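Local coordinates for CocE/NonD family hydrolase (Staphylococcus aureus subsp. aureus COL, PDB 3III), which is probably a serine hydrolase of the CocE/NonD family, with an alpha/beta-hydrolase domain related to X-Pro dipeptidyl-peptidases, though its natural substrate is not established, at residues Glu37-Thr45 and Tyr55-Lys63; Ala73-Lys81 and Trp217-Trp225. All coordinates share one frame; numbering follows the deposited sequence. Where two conformers were deposited one is given.

Contact 1: Glu37-Thr45 and Tyr55-Lys63; sequences EMIMEKDGT and YINIFRPNK
The F59 ring takes M40 on one face: CG of M40 sits 3.5 Å from CE1 of F59, displaced toward the rim, a CH-pi contact. With CG anti to its own backbone N (chi1 -178°), M40 runs alongside the ring; the extended chain carries SE along it in an oblique Met-aromatic contact and CE on to the N57 amide. M38, a second selenomethionine, comes at the same ring obliquely through SE. At the far end CG2 of T45 meets CE1 of Y55 at 3.3 Å, oblique to the ring. On the other side of the sheet the guanidinium of R60 has I39 over one face, CD1 of I39 lying 3.8 Å from NH2 of R60, and E41 at its edge. This salt bridge is a side-on grip: NE (2.8 Å) and NH2 (3.1 Å) of R60 both hydrogen-bond OE2 of E41, on its anti side and from opposite faces of the carboxylate plane. Between these two layers of side chains the strands run antiparallel: I39-R60 and E41-I58 are hydrogen-bonded pairs, each closed by two backbone bonds, with the non-hydrogen-bonded pair M40-F59 between them. Past the corner at D43, N of I56 donates to O of G44 at 2.8 Å. OD1 of N57 takes a weak bond from the D43 amide, and its main partner is K78 NZ. The chemistry thus splits by face: one is apolar around M40 and F59 and turns polar toward N57, while on the other a carboxylate oxygen shared by two donors probably steadies the arginine over I39.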
loop_
_atom_site.group_PDB
_atom_site.type_symbol
_atom_site.label_atom_id
_atom_site.label_comp_id
_atom_site.label_asym_id
_atom_site.label_seq_id
_atom_site.Cartn_x
_atom_site.Cartn_y
_atom_site.Cartn_z
ATOM N N GLU A 37 -31.334 8.912 8.909
ATOM C CA GLU A 37 -31.971 9.570 7.764
ATOM C C GLU A 37 -31.030 10.585 7.094
ATOM O O GLU A 37 -30.356 11.347 7.743
ATOM C CB GLU A 37 -33.213 10.368 8.229
ATOM C CG GLU A 37 -34.244 9.631 9.029
ATOM C CD GLU A 37 -35.176 10.558 9.890
ATOM O OE1 GLU A 37 -34.932 10.743 11.138
ATOM O OE2 GLU A 37 -36.170 11.061 9.312
HETATM N N MSE A 38 -31.027 10.583 5.777
HETATM C CA MSE A 38 -30.265 11.476 5.012
HETATM C C MSE A 38 -30.827 11.440 3.615
HETATM O O MSE A 38 -31.720 10.629 3.318
HETATM C CB MSE A 38 -28.790 11.071 5.020
HETATM C CG MSE A 38 -28.487 9.769 4.323
HETATM SE SE MSE A 38 -26.559 9.328 4.652
HETATM C CE MSE A 38 -26.653 8.899 6.649
ATOM N N ILE A 39 -30.272 12.302 2.772
ATOM C CA ILE A 39 -30.533 12.323 1.350
ATOM C C ILE A 39 -29.434 11.595 0.594
ATOM O O ILE A 39 -28.255 11.739 0.885
ATOM C CB ILE A 39 -30.655 13.764 0.849
ATOM C CG1 ILE A 39 -31.983 14.363 1.314
ATOM C CG2 ILE A 39 -30.482 13.831 -0.666
ATOM C CD1 ILE A 39 -32.113 15.882 1.038
HETATM N N MSE A 40 -29.824 10.754 -0.358
HETATM C CA MSE A 40 -28.908 10.229 -1.351
HETATM C C MSE A 40 -29.395 10.626 -2.758
HETATM O O MSE A 40 -30.542 10.291 -3.176
HETATM C CB MSE A 40 -28.805 8.707 -1.225
HETATM C CG MSE A 40 -27.808 8.101 -2.221
HETATM SE SE MSE A 40 -28.158 6.188 -2.461
HETATM C CE MSE A 40 -26.605 5.768 -3.617
ATOM N N GLU A 41 -28.551 11.358 -3.468
ATOM C CA GLU A 41 -28.765 11.653 -4.878
ATOM C C GLU A 41 -27.991 10.607 -5.623
ATOM O O GLU A 41 -26.774 10.463 -5.447
ATOM C CB GLU A 41 -28.264 13.068 -5.257
ATOM C CG GLU A 41 -28.851 14.148 -4.405
ATOM C CD GLU A 41 -28.583 15.594 -4.907
ATOM O OE1 GLU A 41 -28.283 15.801 -6.113
ATOM O OE2 GLU A 41 -28.720 16.505 -4.061
ATOM N N LYS A 42 -28.706 9.791 -6.375
ATOM C CA LYS A 42 -28.096 8.707 -7.085
ATOM C C LYS A 42 -27.994 9.017 -8.580
ATOM O O LYS A 42 -28.972 9.488 -9.217
ATOM C CB LYS A 42 -28.903 7.438 -6.864
ATOM C CG LYS A 42 -28.318 6.231 -7.525
ATOM C CD LYS A 42 -29.078 4.971 -7.202
ATOM C CE LYS A 42 -28.472 3.841 -8.021
ATOM N NZ LYS A 42 -29.083 2.565 -7.677
ATOM N N ASP A 43 -26.836 8.688 -9.140
ATOM C CA ASP A 43 -26.579 8.876 -10.568
ATOM C C ASP A 43 -26.547 10.305 -11.059
ATOM O O ASP A 43 -26.824 10.520 -12.222
ATOM C CB ASP A 43 -27.570 8.113 -11.457
ATOM C CG ASP A 43 -27.338 6.616 -11.448
ATOM O OD1 ASP A 43 -26.203 6.151 -11.132
ATOM O OD2 ASP A 43 -28.296 5.890 -11.808
ATOM N N GLY A 44 -26.173 11.257 -10.226
ATOM C CA GLY A 44 -25.765 12.571 -10.730
ATOM C C GLY A 44 -24.561 12.470 -11.651
ATOM O O GLY A 44 -23.827 11.489 -11.596
ATOM N N THR A 45 -24.394 13.450 -12.540
ATOM C CA THR A 45 -23.272 13.434 -13.483
ATOM C C THR A 45 -22.460 14.692 -13.348
ATOM O O THR A 45 -22.978 15.712 -12.967
ATOM C CB THR A 45 -23.724 13.313 -14.948
ATOM O OG1 THR A 45 -24.550 14.432 -15.264
ATOM C CG2 THR A 45 -24.489 12.042 -15.170
ATOM N N TYR A 55 -20.239 9.594 -13.469
ATOM C CA TYR A 55 -21.387 9.318 -12.620
ATOM C C TYR A 55 -21.027 9.254 -11.163
ATOM O O TYR A 55 -20.018 8.675 -10.781
ATOM C CB TYR A 55 -22.128 8.048 -13.072
ATOM C CG TYR A 55 -22.720 8.255 -14.454
ATOM C CD1 TYR A 55 -24.064 8.573 -14.621
ATOM C CD2 TYR A 55 -21.917 8.155 -15.582
ATOM C CE1 TYR A 55 -24.586 8.815 -15.904
ATOM C CE2 TYR A 55 -22.410 8.409 -16.823
ATOM C CZ TYR A 55 -23.741 8.731 -16.982
ATOM O OH TYR A 55 -24.220 8.912 -18.236
ATOM N N ILE A 56 -21.871 9.849 -10.339
ATOM C CA ILE A 56 -21.610 9.925 -8.866
ATOM C C ILE A 56 -22.859 9.656 -8.043
ATOM O O ILE A 56 -23.993 9.714 -8.544
ATOM C CB ILE A 56 -21.081 11.349 -8.442
ATOM C CG1 ILE A 56 -22.151 12.426 -8.657
ATOM C CG2 ILE A 56 -19.895 11.735 -9.300
ATOM C CD1 ILE A 56 -21.711 13.915 -8.229
ATOM N N ASN A 57 -22.639 9.399 -6.754
ATOM C CA ASN A 57 -23.674 9.495 -5.742
ATOM C C ASN A 57 -23.274 10.551 -4.729
ATOM O O ASN A 57 -22.102 10.692 -4.400
ATOM C CB ASN A 57 -23.805 8.174 -4.991
ATOM C CG ASN A 57 -24.194 7.022 -5.890
ATOM O OD1 ASN A 57 -24.967 7.187 -6.836
ATOM N ND2 ASN A 57 -23.734 5.833 -5.539
ATOM N N ILE A 58 -24.262 11.255 -4.203
ATOM C CA ILE A 58 -24.057 12.243 -3.165
ATOM C C ILE A 58 -24.920 11.894 -1.943
ATOM O O ILE A 58 -26.133 11.813 -2.042
ATOM C CB ILE A 58 -24.517 13.651 -3.621
ATOM C CG1 ILE A 58 -23.812 14.124 -4.906
ATOM C CG2 ILE A 58 -24.349 14.692 -2.472
ATOM C CD1 ILE A 58 -24.525 15.357 -5.618
ATOM N N PHE A 59 -24.290 11.701 -0.790
ATOM C CA PHE A 59 -25.015 11.501 0.455
ATOM C C PHE A 59 -24.844 12.759 1.272
ATOM O O PHE A 59 -23.689 13.203 1.498
ATOM C CB PHE A 59 -24.371 10.359 1.226
ATOM C CG PHE A 59 -24.492 8.999 0.551
ATOM C CD1 PHE A 59 -25.521 8.168 0.870
ATOM C CD2 PHE A 59 -23.565 8.592 -0.422
ATOM C CE1 PHE A 59 -25.634 6.916 0.246
ATOM C CE2 PHE A 59 -23.640 7.370 -1.035
ATOM C CZ PHE A 59 -24.671 6.517 -0.702
ATOM N N ARG A 60 -25.956 13.329 1.706
ATOM C CA ARG A 60 -25.927 14.576 2.431
ATOM C C ARG A 60 -27.021 14.704 3.465
ATOM O O ARG A 60 -28.043 14.039 3.373
ATOM C CB ARG A 60 -25.931 15.745 1.458
ATOM C CG ARG A 60 -27.073 15.766 0.476
ATOM C CD ARG A 60 -26.925 16.920 -0.532
ATOM N NE ARG A 60 -28.145 17.042 -1.346
ATOM C CZ ARG A 60 -29.246 17.675 -0.951
ATOM N NH1 ARG A 60 -29.317 18.270 0.221
ATOM N NH2 ARG A 60 -30.314 17.689 -1.733
ATOM N N PRO A 61 -26.797 15.560 4.469
ATOM C CA PRO A 61 -27.813 15.764 5.462
ATOM C C PRO A 61 -29.113 16.286 4.851
ATOM O O PRO A 61 -29.120 17.046 3.871
ATOM C CB PRO A 61 -27.181 16.774 6.403
ATOM C CG PRO A 61 -25.754 16.650 6.185
ATOM C CD PRO A 61 -25.607 16.366 4.752
ATOM N N ASN A 62 -30.226 15.771 5.362
ATOM C CA ASN A 62 -31.530 16.228 4.958
ATOM C C ASN A 62 -31.863 17.543 5.659
ATOM O O ASN A 62 -32.757 17.601 6.514
ATOM C CB ASN A 62 -32.587 15.139 5.290
ATOM C CG ASN A 62 -33.941 15.499 4.820
ATOM O OD1 ASN A 62 -34.079 16.298 3.882
ATOM N ND2 ASN A 62 -34.977 14.949 5.476
ATOM N N LYS A 63 -31.144 18.592 5.267
ATOM C CA LYS A 63 -31.380 19.918 5.721
ATOM C C LYS A 63 -30.643 20.863 4.792
ATOM O O LYS A 63 -29.693 20.472 4.095
ATOM C CB LYS A 63 -30.939 20.102 7.190
ATOM C CG LYS A 63 -29.543 19.658 7.491
ATOM C CD LYS A 63 -29.131 19.914 8.945
ATOM C CE LYS A 63 -28.027 19.005 9.370
ATOM N NZ LYS A 63 -27.334 19.459 10.552
HETATM O O HOH W 1 -30.157 13.974 7.780
#

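Contact 2: Ala73-Lys81 and Trp217-Trp225; sequences ADTYGKDNK and WTQGIFARW. With PLM (palmitic acid), chain G.
CG of Y76 stands anti to the carbonyl carbon (chi1 -64°), and CG of W217 anti to the backbone N (chi1 169°); these torsions bring the phenol to the indole edge at about a right angle. NE1 of W217 donates to OH of Y76 at 3.0 Å, with the oxygen in the indole plane, and OH of Y76 in turn donates to O1 of the bound palmitic acid at 2.7 Å. I221 approaches the edge of the tyrosine ring. At the helix end W225 sends NE1 to O of T75, 2.8 Å away and nearly straight at 166°. CG of R224 rests on the face of the W225 indole, whose CH2 lies against the rim of the guanidinium face; NH2 of R224 reaches OD1 of N80 (3.1 Å, in the carbonyl plane). O of Y76 has two donors, ND2 of N80 from above the carbonyl plane and, weakly, NE of R224. D74 OD1 takes the Y76 amide in an Asx turn. OG of S169 also bonds the fatty acid, and this serine, in a Gly-Val-Ser-Tyr sequence between strand 162-168 and helix 170-179, fits a nucleophile elbow. The arrangement is consistent with the catalytic pocket of an alpha/beta hydrolase, where Y76 probably lies at the oxyanion hole.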
loop_
_atom_site.group_PDB
_atom_site.type_symbol
_atom_site.label_atom_id
_atom_site.label_comp_id
_atom_site.label_asym_id
_atom_site.label_seq_id
_atom_site.Cartn_x
_atom_site.Cartn_y
_atom_site.Cartn_z
ATOM N N ALA A 73 -12.887 8.196 -5.042
ATOM C CA ALA A 73 -13.066 7.860 -6.468
ATOM C C ALA A 73 -12.264 6.622 -6.894
ATOM O O ALA A 73 -11.097 6.455 -6.553
ATOM C CB ALA A 73 -12.721 9.034 -7.332
ATOM N N ASP A 74 -12.907 5.774 -7.705
ATOM C CA ASP A 74 -12.318 4.579 -8.225
ATOM C C ASP A 74 -13.105 4.120 -9.457
ATOM O O ASP A 74 -14.033 4.774 -9.908
ATOM C CB ASP A 74 -12.326 3.487 -7.135
ATOM C CG ASP A 74 -13.684 3.229 -6.625
ATOM O OD1 ASP A 74 -14.478 2.634 -7.371
ATOM O OD2 ASP A 74 -13.988 3.717 -5.522
ATOM N N THR A 75 -12.656 3.026 -10.030
ATOM C CA THR A 75 -13.326 2.387 -11.142
ATOM C C THR A 75 -13.919 1.018 -10.801
ATOM O O THR A 75 -14.189 0.212 -11.675
ATOM C CB THR A 75 -12.393 2.280 -12.335
ATOM O OG1 THR A 75 -11.233 1.546 -11.980
ATOM C CG2 THR A 75 -12.002 3.665 -12.889
ATOM N N TYR A 76 -14.148 0.767 -9.517
ATOM C CA TYR A 76 -14.686 -0.520 -9.062
ATOM C C TYR A 76 -16.215 -0.617 -9.020
ATOM O O TYR A 76 -16.736 -1.708 -8.886
ATOM C CB TYR A 76 -14.139 -0.832 -7.673
ATOM C CG TYR A 76 -12.661 -1.043 -7.573
ATOM C CD1 TYR A 76 -11.879 -1.384 -8.669
ATOM C CD2 TYR A 76 -12.045 -1.042 -6.332
ATOM C CE1 TYR A 76 -10.501 -1.648 -8.499
ATOM C CE2 TYR A 76 -10.680 -1.341 -6.179
ATOM C CZ TYR A 76 -9.931 -1.641 -7.243
ATOM O OH TYR A 76 -8.568 -1.933 -7.056
ATOM N N GLY A 77 -16.935 0.501 -9.171
ATOM C CA GLY A 77 -18.377 0.498 -9.054
ATOM C C GLY A 77 -18.797 1.347 -7.866
ATOM O O GLY A 77 -18.493 1.009 -6.732
ATOM N N LYS A 78 -19.496 2.458 -8.137
ATOM C CA LYS A 78 -19.977 3.371 -7.088
ATOM C C LYS A 78 -21.205 2.823 -6.319
ATOM O O LYS A 78 -21.514 3.351 -5.216
ATOM C CB LYS A 78 -20.303 4.735 -7.666
ATOM C CG LYS A 78 -21.566 4.774 -8.558
ATOM C CD LYS A 78 -21.942 6.212 -8.933
ATOM C CE LYS A 78 -23.174 6.311 -9.793
ATOM N NZ LYS A 78 -24.401 5.748 -9.127
ATOM N N ASP A 79 -21.906 1.844 -6.879
ATOM C CA ASP A 79 -23.078 1.293 -6.237
ATOM C C ASP A 79 -22.873 -0.111 -5.713
ATOM O O ASP A 79 -23.827 -0.817 -5.431
ATOM C CB ASP A 79 -24.238 1.344 -7.221
ATOM C CG ASP A 79 -24.583 2.742 -7.559
ATOM O OD1 ASP A 79 -24.871 3.470 -6.617
ATOM O OD2 ASP A 79 -24.515 3.132 -8.732
ATOM N N ASN A 80 -21.632 -0.528 -5.576
ATOM C CA ASN A 80 -21.369 -1.843 -4.998
ATOM C C ASN A 80 -21.924 -1.980 -3.577
ATOM O O ASN A 80 -21.628 -1.167 -2.679
ATOM C CB ASN A 80 -19.869 -2.171 -5.031
ATOM C CG ASN A 80 -19.305 -2.262 -6.464
ATOM O OD1 ASN A 80 -20.022 -2.136 -7.499
ATOM N ND2 ASN A 80 -18.010 -2.499 -6.528
ATOM N N LYS A 81 -22.794 -2.972 -3.406
ATOM C CA LYS A 81 -23.183 -3.408 -2.082
ATOM C C LYS A 81 -21.990 -4.228 -1.506
ATOM O O LYS A 81 -21.529 -5.194 -2.137
ATOM C CB LYS A 81 -24.507 -4.225 -2.113
ATOM C CG LYS A 81 -25.144 -4.389 -0.739
ATOM C CD LYS A 81 -26.503 -5.074 -0.828
ATOM C CE LYS A 81 -27.001 -5.505 0.553
ATOM N NZ LYS A 81 -26.057 -6.492 1.180
ATOM N N TRP A 217 -5.873 -8.430 -10.554
ATOM C CA TRP A 217 -6.426 -7.099 -10.375
ATOM C C TRP A 217 -6.811 -6.549 -11.739
ATOM O O TRP A 217 -7.926 -6.024 -11.937
ATOM C CB TRP A 217 -5.367 -6.234 -9.690
ATOM C CG TRP A 217 -5.674 -4.810 -9.665
ATOM C CD1 TRP A 217 -6.578 -4.195 -8.878
ATOM C CD2 TRP A 217 -5.069 -3.788 -10.470
ATOM N NE1 TRP A 217 -6.601 -2.852 -9.155
ATOM C CE2 TRP A 217 -5.681 -2.575 -10.129
ATOM C CE3 TRP A 217 -4.082 -3.781 -11.455
ATOM C CZ2 TRP A 217 -5.317 -1.358 -10.711
ATOM C CZ3 TRP A 217 -3.718 -2.558 -12.029
ATOM C CH2 TRP A 217 -4.343 -1.383 -11.677
ATOM N N THR A 218 -5.875 -6.626 -12.677
ATOM C CA THR A 218 -6.150 -6.115 -14.007
ATOM C C THR A 218 -7.361 -6.807 -14.626
ATOM O O THR A 218 -8.257 -6.147 -15.161
ATOM C CB THR A 218 -4.961 -6.271 -14.970
ATOM O OG1 THR A 218 -3.835 -5.568 -14.448
ATOM C CG2 THR A 218 -5.368 -5.665 -16.332
ATOM N N GLN A 219 -7.373 -8.136 -14.568
ATOM C CA GLN A 219 -8.461 -8.933 -15.106
ATOM C C GLN A 219 -9.802 -8.617 -14.470
ATOM O O GLN A 219 -10.839 -8.588 -15.145
ATOM C CB GLN A 219 -8.137 -10.428 -14.981
ATOM C CG GLN A 219 -7.116 -10.748 -16.006
ATOM C CD GLN A 219 -6.460 -12.082 -15.827
ATOM O OE1 GLN A 219 -6.485 -12.698 -14.742
ATOM N NE2 GLN A 219 -5.847 -12.537 -16.887
ATOM N N GLY A 220 -9.761 -8.379 -13.171
ATOM C CA GLY A 220 -10.912 -7.953 -12.407
ATOM C C GLY A 220 -11.581 -6.670 -12.922
ATOM O O GLY A 220 -12.814 -6.578 -12.945
ATOM N N ILE A 221 -10.768 -5.694 -13.316
ATOM C CA ILE A 221 -11.274 -4.445 -13.882
ATOM C C ILE A 221 -11.960 -4.743 -15.222
ATOM O O ILE A 221 -13.114 -4.374 -15.429
ATOM C CB ILE A 221 -10.146 -3.373 -14.021
ATOM C CG1 ILE A 221 -9.606 -3.015 -12.620
ATOM C CG2 ILE A 221 -10.665 -2.186 -14.833
ATOM C CD1 ILE A 221 -8.443 -1.965 -12.563
ATOM N N PHE A 222 -11.274 -5.487 -16.091
ATOM C CA PHE A 222 -11.849 -5.918 -17.345
ATOM C C PHE A 222 -13.190 -6.660 -17.150
ATOM O O PHE A 222 -14.138 -6.399 -17.868
ATOM C CB PHE A 222 -10.836 -6.804 -18.116
ATOM C CG PHE A 222 -9.954 -6.037 -19.067
ATOM C CD1 PHE A 222 -10.405 -5.765 -20.409
ATOM C CD2 PHE A 222 -8.703 -5.572 -18.661
ATOM C CE1 PHE A 222 -9.572 -5.089 -21.347
ATOM C CE2 PHE A 222 -7.857 -4.895 -19.554
ATOM C CZ PHE A 222 -8.301 -4.617 -20.908
ATOM N N ALA A 223 -13.245 -7.565 -16.165
ATOM C CA ALA A 223 -14.460 -8.352 -15.872
ATOM C C ALA A 223 -15.614 -7.495 -15.308
ATOM O O ALA A 223 -16.803 -7.810 -15.482
ATOM C CB ALA A 223 -14.106 -9.527 -14.933
ATOM N N ARG A 224 -15.267 -6.387 -14.653
ATOM C CA ARG A 224 -16.255 -5.552 -14.036
ATOM C C ARG A 224 -17.069 -4.767 -15.085
ATOM O O ARG A 224 -18.236 -4.506 -14.839
ATOM C CB ARG A 224 -15.606 -4.579 -13.038
ATOM C CG ARG A 224 -16.533 -3.720 -12.228
ATOM C CD ARG A 224 -17.284 -4.488 -11.152
ATOM N NE ARG A 224 -18.369 -3.686 -10.550
ATOM C CZ ARG A 224 -19.552 -3.441 -11.127
ATOM N NH1 ARG A 224 -19.849 -3.888 -12.358
ATOM N NH2 ARG A 224 -20.451 -2.707 -10.472
ATOM N N TRP A 225 -16.458 -4.419 -16.226
ATOM C CA TRP A 225 -17.094 -3.517 -17.255
ATOM C C TRP A 225 -16.903 -4.116 -18.638
ATOM O O TRP A 225 -16.247 -3.536 -19.499
ATOM C CB TRP A 225 -16.514 -2.067 -17.211
ATOM C CG TRP A 225 -16.442 -1.483 -15.821
ATOM C CD1 TRP A 225 -15.313 -1.214 -15.085
ATOM C CD2 TRP A 225 -17.550 -1.153 -14.988
ATOM N NE1 TRP A 225 -15.659 -0.766 -13.834
ATOM C CE2 TRP A 225 -17.024 -0.728 -13.740
ATOM C CE3 TRP A 225 -18.932 -1.247 -15.139
ATOM C CZ2 TRP A 225 -17.837 -0.340 -12.688
ATOM C CZ3 TRP A 225 -19.747 -0.841 -14.058
ATOM C CH2 TRP A 225 -19.193 -0.393 -12.879
HETATM C C1 PLM G . -7.945 -3.709 -4.136
HETATM O O1 PLM G . -7.838 -2.550 -4.528
HETATM O O2 PLM G . -7.346 -4.026 -3.093
HETATM C C2 PLM G . -8.747 -4.681 -4.941
HETATM C C3 PLM G . -8.987 -5.990 -4.209
HETATM C C4 PLM G . -9.930 -6.970 -4.907
HETATM C C5 PLM G . -10.392 -8.153 -4.006
HETATM C C6 PLM G . -10.810 -9.459 -4.735
HETATM C C7 PLM G . -12.161 -10.139 -4.408
HETATM C C8 PLM G . -12.154 -11.329 -3.412
#

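In the fold
Both contacts reach the same mixed sheet, contact 1 within it and contact 2 just beyond the end of strand 67-74. Contact 1 is a hairpin near one edge, partly buried and about 30 Å from the chain centre; contact 2 is mostly buried, about 18 Å from that centre, and ties the loop after strand 67-74 to helix 213-224, far along the sequence. Regular backbone pairing dominates the first, whereas in the second tryptophan and arginine donors reach loop oxygens and the Y76 hydroxyl, which itself bonds the ligand. K78 connects them: its NZ lies 2.7 Å from OD1 of D43 in a salt bridge and probably hydrogen-bonds N57, so the loop of contact 2 is fastened to the hairpin of contact 1.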